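Local coordinates for protein nitrite reductase (Hyphomicrobium denitrificans, PDB 2DV6) that probably catalyses the one-electron reduction of nitrite to nitric oxide in denitrification, taking electrons from cytochrome c through bound copper ions, at residues L69-G72 / Q76-V79; A85-I90 / Y113-G118; V221-A226 / G275-E280. All blocks are in the same frame, centred on the assembly; numbering follows the deposited sequence.

Contact 1 of 3, residues L69-G72 / Q76-V79; sequences LVNG and QHDV. With CU (copper (II) ion), chain I.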
loop_
_atom_site.group_PDB
_atom_site.type_symbol
_atom_site.label_atom_id
_atom_site.label_comp_id
_atom_site.label_asym_id
_atom_site.label_seq_id
_atom_site.Cartn_x
_atom_site.Cartn_y
_atom_site.Cartn_z
ATOM N N LEU A 69 -6.809 11.271 23.218
ATOM C CA LEU A 69 -5.898 10.163 23.063
ATOM C C LEU A 69 -6.451 9.265 21.970
ATOM O O LEU A 69 -7.603 8.825 22.067
ATOM C CB LEU A 69 -5.847 9.384 24.381
ATOM C CG LEU A 69 -4.773 8.338 24.712
ATOM C CD1 LEU A 69 -5.359 6.992 25.169
ATOM C CD2 LEU A 69 -3.568 8.218 23.767
ATOM N N VAL A 70 -5.636 8.993 20.952
ATOM C CA VAL A 70 -6.008 8.040 19.900
ATOM C C VAL A 70 -4.991 6.906 19.873
ATOM O O VAL A 70 -3.791 7.137 19.834
ATOM C CB VAL A 70 -6.047 8.741 18.486
ATOM C CG1 VAL A 70 -6.462 7.756 17.373
ATOM C CG2 VAL A 70 -6.937 9.994 18.531
ATOM N N ASN A 71 -5.487 5.681 19.863
ATOM C CA ASN A 71 -4.671 4.499 19.846
ATOM C C ASN A 71 -4.129 4.310 18.418
ATOM O O ASN A 71 -4.906 4.235 17.438
ATOM C CB ASN A 71 -5.544 3.314 20.319
ATOM C CG ASN A 71 -4.783 2.025 20.435
ATOM O OD1 ASN A 71 -3.947 1.709 19.586
ATOM N ND2 ASN A 71 -5.097 1.241 21.474
ATOM N N GLY A 72 -2.803 4.276 18.308
ATOM C CA GLY A 72 -2.132 4.195 17.013
ATOM C C GLY A 72 -1.808 2.778 16.588
ATOM O O GLY A 72 -1.939 2.432 15.425
ATOM N N GLN A 76 -3.160 -1.842 24.509
ATOM C CA GLN A 76 -4.089 -1.191 25.401
ATOM C C GLN A 76 -3.420 0.043 25.993
ATOM O O GLN A 76 -2.244 -0.042 26.351
ATOM C CB GLN A 76 -4.466 -2.184 26.488
ATOM C CG GLN A 76 -5.598 -1.790 27.336
ATOM C CD GLN A 76 -6.038 -2.942 28.222
ATOM O OE1 GLN A 76 -5.201 -3.661 28.794
ATOM N NE2 GLN A 76 -7.358 -3.141 28.322
ATOM N N HIS A 77 -4.134 1.177 26.080
ATOM C CA HIS A 77 -3.530 2.417 26.610
ATOM C C HIS A 77 -4.480 3.306 27.396
ATOM O O HIS A 77 -5.675 3.271 27.186
ATOM C CB HIS A 77 -2.936 3.315 25.505
ATOM C CG HIS A 77 -1.931 2.638 24.622
ATOM N ND1 HIS A 77 -0.719 2.177 25.080
ATOM C CD2 HIS A 77 -1.964 2.346 23.307
ATOM C CE1 HIS A 77 -0.040 1.642 24.087
ATOM N NE2 HIS A 77 -0.779 1.731 22.995
ATOM N N ASP A 78 -3.919 4.149 28.256
ATOM C CA ASP A 78 -4.615 5.345 28.704
ATOM C C ASP A 78 -3.608 6.490 28.831
ATOM O O ASP A 78 -2.455 6.350 28.382
ATOM C CB ASP A 78 -5.451 5.121 29.992
ATOM C CG ASP A 78 -4.619 4.707 31.213
ATOM O OD1 ASP A 78 -5.252 4.310 32.245
ATOM O OD2 ASP A 78 -3.361 4.803 31.187
ATOM N N VAL A 79 -4.063 7.612 29.400
ATOM C CA VAL A 79 -3.217 8.695 29.850
ATOM C C VAL A 79 -3.694 9.039 31.257
ATOM O O VAL A 79 -4.888 9.246 31.474
ATOM C CB VAL A 79 -3.418 10.012 29.067
ATOM C CG1 VAL A 79 -2.341 11.032 29.482
ATOM C CG2 VAL A 79 -3.375 9.803 27.613
HETATM CU CU CU I . -0.009 2.234 27.091
#
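Leu-69 and Val-79 meet where strand 64-70 and the loop leading into strand 80-81 face each other across the interior of the N-terminal cupredoxin domain. Leu-69 CG comes within 3.5 Å of Val-79 CG2. That methyl stands beside the valine backbone N and across from its carbonyl carbon, while CG1 takes the place anti to N (chi1 -172°). The leucine is forked: CD1 reaches along the opposing backbone to 4.0 Å from Asp-78 CA, and CD2 lies 4.2 Å from Val-79 CG2. Tyr-42 packs on both residues.

At the other end of the contact, Asn-71 comes up to the imidazole of His-77. Its CG is extended anti to the backbone N (chi1 -176°), which carries the amide across the gap and puts ND2 3.8 Å from His-77 CD2, with amide and ring planes inclined at 54°. The approach to the carbon CD2 is packing; the polar ends of the amide serve its own turn, ND2 bonding to Ala-75 O and OD1 accepting from Gly-74 N.

His-77 ND1 binds the type 1 copper at 2.1 Å, joined there by Cys-114, His-119 and Met-124, while NE2 bonds to Glu-73 OE2. With metal on one nitrogen and carboxylate on the other, the imidazole has little freedom to rotate, and the turn fastened by Asn-71 also carries the glutamate, a second-shell residue that positions a copper ligand.

Contact 2 of 3, residues A85-I90 / Y113-G118; sequences AARSAI and YCSIAG. With CU (copper (II) ion), chain I.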
loop_
_atom_site.group_PDB
_atom_site.type_symbol
_atom_site.label_atom_id
_atom_site.label_comp_id
_atom_site.label_asym_id
_atom_site.label_seq_id
_atom_site.Cartn_x
_atom_site.Cartn_y
_atom_site.Cartn_z
ATOM N N ALA A 85 -5.147 13.862 39.073
ATOM C CA ALA A 85 -6.039 12.689 39.005
ATOM C C ALA A 85 -7.113 12.840 37.910
ATOM O O ALA A 85 -8.319 12.659 38.141
ATOM C CB ALA A 85 -6.666 12.394 40.373
ATOM N N ALA A 86 -6.658 13.263 36.745
ATOM C CA ALA A 86 -7.458 13.307 35.551
ATOM C C ALA A 86 -6.870 12.194 34.684
ATOM O O ALA A 86 -5.642 11.966 34.664
ATOM C CB ALA A 86 -7.298 14.650 34.885
ATOM N N ARG A 87 -7.739 11.483 33.983
ATOM C CA ARG A 87 -7.281 10.422 33.101
ATOM C C ARG A 87 -8.300 10.161 32.002
ATOM O O ARG A 87 -9.472 10.509 32.126
ATOM C CB ARG A 87 -7.007 9.142 33.893
ATOM C CG ARG A 87 -8.264 8.487 34.561
ATOM C CD ARG A 87 -8.010 6.979 34.693
ATOM N NE ARG A 87 -7.214 6.707 35.852
ATOM C CZ ARG A 87 -6.310 5.734 36.019
ATOM N NH1 ARG A 87 -5.964 4.850 35.082
ATOM N NH2 ARG A 87 -5.720 5.685 37.186
ATOM N N SER A 88 -7.821 9.552 30.930
ATOM C CA SER A 88 -8.668 9.082 29.850
ATOM C C SER A 88 -9.212 7.725 30.248
ATOM O O SER A 88 -8.724 7.075 31.193
ATOM C CB SER A 88 -7.855 8.938 28.571
ATOM O OG SER A 88 -7.027 7.782 28.638
ATOM N N ALA A 89 -10.226 7.290 29.514
ATOM C CA ALA A 89 -10.635 5.924 29.558
ATOM C C ALA A 89 -9.524 5.097 28.862
ATOM O O ALA A 89 -8.696 5.636 28.098
ATOM C CB ALA A 89 -11.995 5.763 28.840
ATOM N N ILE A 90 -9.510 3.803 29.143
ATOM C CA ILE A 90 -8.667 2.868 28.418
ATOM C C ILE A 90 -9.195 2.651 27.004
ATOM O O ILE A 90 -10.394 2.491 26.735
ATOM C CB ILE A 90 -8.507 1.499 29.170
ATOM C CG1 ILE A 90 -7.730 1.728 30.477
ATOM C CG2 ILE A 90 -7.735 0.485 28.312
ATOM C CD1 ILE A 90 -7.827 0.566 31.527
ATOM N N TYR A 113 1.237 9.825 31.880
ATOM C CA TYR A 113 1.844 8.515 31.591
ATOM C C TYR A 113 0.740 7.489 31.335
ATOM O O TYR A 113 -0.436 7.729 31.653
ATOM C CB TYR A 113 2.746 8.059 32.756
ATOM C CG TYR A 113 1.958 7.871 34.045
ATOM C CD1 TYR A 113 1.356 6.641 34.351
ATOM C CD2 TYR A 113 1.787 8.926 34.935
ATOM C CE1 TYR A 113 0.587 6.479 35.520
ATOM C CE2 TYR A 113 1.035 8.767 36.116
ATOM C CZ TYR A 113 0.438 7.558 36.382
ATOM O OH TYR A 113 -0.289 7.416 37.524
ATOM N N CYS A 114 1.127 6.348 30.764
ATOM C CA CYS A 114 0.194 5.259 30.544
ATOM C C CYS A 114 0.264 4.296 31.725
ATOM O O CYS A 114 1.363 3.935 32.154
ATOM C CB CYS A 114 0.492 4.526 29.231
ATOM S SG CYS A 114 -0.652 3.185 28.976
ATOM N N SER A 115 -0.906 3.882 32.226
ATOM C CA SER A 115 -0.986 3.106 33.463
ATOM C C SER A 115 -1.070 1.620 33.175
ATOM O O SER A 115 -1.110 0.831 34.094
ATOM C CB SER A 115 -2.222 3.510 34.271
ATOM O OG SER A 115 -3.395 3.033 33.624
ATOM N N ILE A 116 -1.151 1.239 31.904
ATOM C CA ILE A 116 -1.103 -0.174 31.527
ATOM C C ILE A 116 0.252 -0.793 31.939
ATOM O O ILE A 116 1.333 -0.157 31.790
ATOM C CB ILE A 116 -1.445 -0.339 30.018
ATOM C CG1 ILE A 116 -2.809 0.307 29.699
ATOM C CG2 ILE A 116 -1.369 -1.797 29.562
ATOM C CD1 ILE A 116 -3.976 -0.103 30.670
ATOM N N ALA A 117 0.203 -2.010 32.499
ATOM C CA ALA A 117 1.409 -2.640 33.042
ATOM C C ALA A 117 2.576 -2.613 32.029
ATOM O O ALA A 117 2.452 -3.134 30.899
ATOM C CB ALA A 117 1.119 -4.106 33.502
ATOM N N GLY A 118 3.687 -1.999 32.433
ATOM C CA GLY A 118 4.903 -1.990 31.633
ATOM C C GLY A 118 5.047 -0.778 30.738
ATOM O O GLY A 118 6.166 -0.393 30.397
HETATM CU CU CU I . -0.009 2.234 27.091
#
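Ile-90 and Ile-116 supply the apolar part of this contact, their CD1 methyls 4.0 Å apart. The two side chains approach at a slant, and Ile-116 CD1 also lies 4.2 Å from Ile-90 CG1. In Ile-116 a turn at chi2 (-49°) swings CD1 toward Ile-90. The root of the same side chain borders the metal, with Ile-116 CB 4.2 Å from the copper ion.

The polar part lies nearer strand 86-87. Arg-87 is bent at chi3 (82°), which brings its guanidinium over to Ser-115. NH1 meets Ser-115 OG at 3.5 Å, the hydroxyl sitting at the guanidinium edge, near its plane. What joins the two firmly is Asp-78, whose OD1 makes a salt bridge with Arg-87 NH1 and a hydrogen bond with Ser-115 OG. Arg-87 and Ala-89 also pack on Leu-216 of a neighbouring subunit.

Metal bonding and an N-H...S hydrogen bond come together at Cys-114. Its SG binds the type 1 copper at 2.2 Å and accepts a long hydrogen bond of 3.6 Å from Ile-116 N, at an N-H...S angle of 156°. Such an N-H...S hydrogen bond to the cysteine ligand is a familiar feature of cupredoxins; by drawing charge from the thiolate it probably tunes the reduction potential of the copper, while Asp-78 ties the ligand loop to strand 86-87.

Contact 3 of 3, residues V221-A226 / G275-E280; sequences VDFHGA and GLLLVE. With CU (copper (II) ion), chain H.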
loop_
_atom_site.group_PDB
_atom_site.type_symbol
_atom_site.label_atom_id
_atom_site.label_comp_id
_atom_site.label_asym_id
_atom_site.label_seq_id
_atom_site.Cartn_x
_atom_site.Cartn_y
_atom_site.Cartn_z
ATOM N N VAL A 221 -20.501 40.374 -7.083
ATOM C CA VAL A 221 -21.373 40.299 -5.921
ATOM C C VAL A 221 -22.807 39.939 -6.351
ATOM O O VAL A 221 -23.287 40.422 -7.359
ATOM C CB VAL A 221 -21.328 41.625 -5.068
ATOM C CG1 VAL A 221 -21.778 42.894 -5.934
ATOM C CG2 VAL A 221 -22.207 41.482 -3.811
ATOM N N ASP A 222 -23.451 39.056 -5.591
ATOM C CA ASP A 222 -24.864 38.666 -5.717
ATOM C C ASP A 222 -25.478 39.072 -4.354
ATOM O O ASP A 222 -25.012 38.584 -3.322
ATOM C CB ASP A 222 -24.902 37.121 -5.940
ATOM C CG ASP A 222 -26.318 36.465 -5.778
ATOM O OD1 ASP A 222 -26.430 35.259 -6.145
ATOM O OD2 ASP A 222 -27.314 37.092 -5.311
ATOM N N PHE A 223 -26.467 39.981 -4.343
ATOM C CA PHE A 223 -27.220 40.321 -3.118
ATOM C C PHE A 223 -28.559 39.561 -3.084
ATOM O O PHE A 223 -29.349 39.676 -4.045
ATOM C CB PHE A 223 -27.538 41.831 -3.021
ATOM C CG PHE A 223 -26.327 42.741 -3.065
ATOM C CD1 PHE A 223 -25.883 43.290 -4.284
ATOM C CD2 PHE A 223 -25.662 43.081 -1.902
ATOM C CE1 PHE A 223 -24.778 44.147 -4.323
ATOM C CE2 PHE A 223 -24.567 43.928 -1.923
ATOM C CZ PHE A 223 -24.102 44.452 -3.144
ATOM N N HIS A 224 -28.839 38.822 -2.006
ATOM C CA HIS A 224 -30.145 38.120 -1.901
ATOM C C HIS A 224 -31.317 39.100 -1.729
ATOM O O HIS A 224 -32.478 38.723 -1.927
ATOM C CB HIS A 224 -30.164 37.079 -0.759
ATOM C CG HIS A 224 -29.306 35.889 -1.009
ATOM N ND1 HIS A 224 -29.287 34.805 -0.162
ATOM C CD2 HIS A 224 -28.480 35.580 -2.035
ATOM C CE1 HIS A 224 -28.453 33.892 -0.632
ATOM N NE2 HIS A 224 -27.949 34.337 -1.765
ATOM N N GLY A 225 -31.016 40.336 -1.329
ATOM C CA GLY A 225 -32.039 41.388 -1.298
ATOM C C GLY A 225 -32.233 42.186 -2.592
ATOM O O GLY A 225 -33.060 43.104 -2.637
ATOM N N ALA A 226 -31.461 41.845 -3.625
ATOM C CA ALA A 226 -31.603 42.444 -4.939
ATOM C C ALA A 226 -32.528 41.606 -5.832
ATOM O O ALA A 226 -32.563 40.355 -5.740
ATOM C CB ALA A 226 -30.219 42.644 -5.598
ATOM N N GLY A 275 -21.318 38.379 3.116
ATOM C CA GLY A 275 -21.645 39.469 4.030
ATOM C C GLY A 275 -23.143 39.553 4.238
ATOM O O GLY A 275 -23.898 38.735 3.725
ATOM N N LEU A 276 -23.586 40.515 5.020
ATOM C CA LEU A 276 -25.034 40.731 5.198
ATOM C C LEU A 276 -25.476 42.127 4.719
ATOM O O LEU A 276 -24.725 43.119 4.853
ATOM C CB LEU A 276 -25.429 40.588 6.677
ATOM C CG LEU A 276 -25.406 39.165 7.255
ATOM C CD1 LEU A 276 -25.772 39.207 8.715
ATOM C CD2 LEU A 276 -26.364 38.254 6.514
ATOM N N LEU A 277 -26.712 42.163 4.217
ATOM C CA LEU A 277 -27.372 43.341 3.746
ATOM C C LEU A 277 -28.720 43.358 4.442
ATOM O O LEU A 277 -29.566 42.467 4.188
ATOM C CB LEU A 277 -27.609 43.244 2.243
ATOM C CG LEU A 277 -28.220 44.345 1.323
ATOM C CD1 LEU A 277 -29.447 43.925 0.546
ATOM C CD2 LEU A 277 -28.335 45.779 1.862
ATOM N N LEU A 278 -28.933 44.359 5.296
ATOM C CA LEU A 278 -30.205 44.508 5.943
ATOM C C LEU A 278 -31.037 45.516 5.136
ATOM O O LEU A 278 -30.586 46.641 4.906
ATOM C CB LEU A 278 -30.044 44.989 7.405
ATOM C CG LEU A 278 -31.367 45.375 8.134
ATOM C CD1 LEU A 278 -32.375 44.226 8.254
ATOM C CD2 LEU A 278 -31.150 45.987 9.535
ATOM N N VAL A 279 -32.241 45.102 4.732
ATOM C CA VAL A 279 -33.248 46.023 4.194
ATOM C C VAL A 279 -34.345 46.206 5.255
ATOM O O VAL A 279 -35.208 45.345 5.433
ATOM C CB VAL A 279 -33.841 45.557 2.839
ATOM C CG1 VAL A 279 -34.860 46.587 2.295
ATOM C CG2 VAL A 279 -32.699 45.288 1.819
ATOM N N GLU A 280 -34.270 47.332 5.967
ATOM C CA GLU A 280 -35.167 47.650 7.066
ATOM C C GLU A 280 -36.609 47.790 6.574
ATOM O O GLU A 280 -36.836 48.287 5.452
ATOM C CB GLU A 280 -34.733 48.968 7.719
ATOM C CG GLU A 280 -33.415 48.909 8.527
ATOM C CD GLU A 280 -33.286 50.032 9.571
ATOM O OE1 GLU A 280 -34.257 50.786 9.775
ATOM O OE2 GLU A 280 -32.211 50.162 10.196
HETATM CU CU CU H . -26.674 33.299 -3.039
HETATM O O HOH W 1 -26.681 32.253 -5.343
#
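His-224 NE2 binds a copper ion at 2.1 Å, the shortest polar link here, in a cupredoxin domain of the multicopper oxidase family. A water completes the set at 2.5 Å from the metal, alongside His-259 of the same chain and His-416 of a neighbouring subunit. Three histidines and a water are the usual surroundings of the type 2 copper in nitrite reductases, built at the subunit interface. The ring is held from behind as well, since His-224 ND1 is hydrogen-bonded to Gln-389 of that neighbouring subunit, whose His-365 stacks on it.

The backbone on which His-224 sits is a type I turn from Phe-223 to Ala-226, closed by the bond from Ala-226 N to Phe-223 O (3.1 Å). The turn rests on strand 274-280 through apolar contacts, reaching past strand 254-259, which lies between them in the sheet. Leu-277 carries them: with CG anti to the backbone N (chi1 -176°), its CD1 comes to 4.1 Å from Gly-225 CA, a close approach to bare backbone. Phe-223 meets the same leucine obliquely, CD2 lying 4.3 Å from Leu-277 CG, and Leu-197 packs against both. Leu-207, from the other sheet, also touches Phe-223, marking this as sandwich core.

Phe-223 is covered on one face by Val-221 CG2, 3.6 Å above the plane and displaced toward the rim. On the metal side of the strand, Asp-222 OD2 lies in the plane of the His-224 imidazole, at its edge, 3.8 Å from CD2.

Overall arrangement
Along the chain the three contacts follow in series. Contacts 1 and 2 are neighbours, their centres 9 Å apart, in the N-terminal cupredoxin domain: contact 1 runs from strand 64-70 of one sheet to the loop before strand 80-81, and contact 2 joins strand 86-87 to the loop after strand 108-113, both of the other sheet. They share one type 1 copper. Contact 3 belongs to the next cupredoxin domain, about 50 Å from contact 1 and 54 Å from contact 2 between centres. Besides the type 1 copper of His-219, Cys-260, His-268 and Met-273, the chain thus carries a further one in its N-terminal domain, probably an electron-transfer centre, while the type 2 site at contact 3 is completed by another subunit.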